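Local coordinates for PPC domain-containing protein (Archaeoglobus fulgidus, PDB 2H6L) that binds a zinc ion through its PPC domain, a conserved module of plants and prokaryotes, at the interface of chains A and B. Residues are numbered along the deposited sequence; one frame, centred on the assembly and turned at random. Chains: chain A/B, Hypothetical protein.

The interface of chains A and B. Residues chain A 43-44, 71-73; chain B 76, 89-91.
B:His91 reaches across from strand 85-96 to the chain A backbone, using its ring edge for a hydrogen bond while A:Ile43 packs against one face of the imidazole, CB close under ND1. Both chains are PPC domains, and B:His89 and B:His91 are zinc ligands of the HXH motif on this strand, so the metal site lies against the neighbouring subunit. ND1 of B:His91 donates to the carbonyl O of A:Ile72 at 2.7 Å. The bond is nearly straight, 172° at the hydrogen, and the acceptor lies almost in the imidazole plane, although the donor is tilted from the plane of the carbonyl. With ND1 engaged as a donor, NE2 would be the nitrogen left to meet the metal, and the bond should fix the ring's rotation. The O of A:Gly44 lies in plane at the CE1 edge. A:Glu71 crosses at about a right angle, its OE1 standing off the face opposite A:Ile43, outside the CE1-NE2 rim and 3.6 Å from CE1 of B:His91; carboxylate and ring planes are 43° apart.

A:Ile43 touches both histidines. Its chi1 of 60° tucks CG1 in between the main-chain N and C, and the extended chi2 carries CD1 over the centre of the B:His89 ring, 3.5 Å from the centroid. The other branch, CG2, packs against CB of B:His91 and the O of B:Ser76. On the backbone side of B:His91, a water joins the carbonyl oxygens of A:Leu73 and B:His91.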
# COMPACT_ATOMS: atom_id res chain seq x y z
N ILE A 43 8.52 -2.76 1.75
CA ILE A 43 8.33 -3.42 3.03
C ILE A 43 9.72 -3.81 3.50
O ILE A 43 10.68 -3.76 2.73
CB ILE A 43 7.45 -4.69 2.95
CG1 ILE A 43 8.08 -5.72 2.00
CG2 ILE A 43 6.04 -4.34 2.51
CD1 ILE A 43 7.40 -7.10 2.08
N GLY A 44 9.84 -4.20 4.77
CA GLY A 44 11.14 -4.58 5.28
C GLY A 44 11.32 -4.03 6.68
O GLY A 44 10.38 -4.02 7.46
N GLU A 71 9.97 -2.14 12.07
CA GLU A 71 9.55 -2.85 10.87
C GLU A 71 8.87 -1.83 9.96
O GLU A 71 8.21 -0.92 10.45
CB GLU A 71 8.52 -3.93 11.20
CG GLU A 71 9.02 -5.09 12.04
CD GLU A 71 9.69 -6.14 11.21
OE1 GLU A 71 9.05 -6.62 10.25
OE2 GLU A 71 10.85 -6.49 11.51
N ILE A 72 9.04 -1.98 8.66
CA ILE A 72 8.35 -1.10 7.73
C ILE A 72 7.03 -1.82 7.57
O ILE A 72 6.93 -2.81 6.84
CB ILE A 72 9.04 -1.04 6.36
CG1 ILE A 72 10.46 -0.49 6.50
CG2 ILE A 72 8.23 -0.15 5.42
CD1 ILE A 72 11.23 -0.48 5.19
N LEU A 73 6.01 -1.36 8.29
CA LEU A 73 4.70 -1.98 8.24
C LEU A 73 3.96 -1.61 6.97
O LEU A 73 3.11 -2.37 6.48
CB LEU A 73 3.90 -1.57 9.46
CG LEU A 73 4.64 -1.86 10.77
CD1 LEU A 73 3.79 -1.42 11.95
CD2 LEU A 73 4.94 -3.36 10.87
N SER B 76 0.64 -5.40 2.16
CA SER B 76 1.50 -5.17 1.02
C SER B 76 2.66 -6.16 0.99
O SER B 76 3.15 -6.58 2.03
CB SER B 76 2.05 -3.75 1.07
OG SER B 76 2.98 -3.55 0.03
N HIS B 89 6.27 -12.59 0.63
CA HIS B 89 6.83 -11.81 1.72
C HIS B 89 5.81 -10.69 1.90
O HIS B 89 5.74 -9.78 1.09
CB HIS B 89 8.17 -11.19 1.35
CG HIS B 89 8.79 -10.41 2.46
ND1 HIS B 89 9.94 -9.67 2.30
CD2 HIS B 89 8.44 -10.28 3.76
CE1 HIS B 89 10.27 -9.12 3.46
NE2 HIS B 89 9.37 -9.47 4.36
N ILE B 90 5.04 -10.77 2.97
CA ILE B 90 3.99 -9.79 3.20
C ILE B 90 4.02 -9.13 4.57
O ILE B 90 4.27 -9.78 5.58
CB ILE B 90 2.60 -10.45 3.02
CG1 ILE B 90 2.51 -11.10 1.64
CG2 ILE B 90 1.50 -9.43 3.23
CD1 ILE B 90 1.28 -11.99 1.47
N HIS B 91 3.74 -7.84 4.58
CA HIS B 91 3.68 -7.09 5.83
C HIS B 91 2.27 -6.55 5.93
O HIS B 91 1.66 -6.20 4.93
CB HIS B 91 4.69 -5.94 5.82
CG HIS B 91 6.08 -6.36 6.18
ND1 HIS B 91 7.07 -5.47 6.55
CD2 HIS B 91 6.64 -7.59 6.26
CE1 HIS B 91 8.17 -6.14 6.84
NE2 HIS B 91 7.94 -7.43 6.68
O HOH W 1 1.07 -3.28 4.64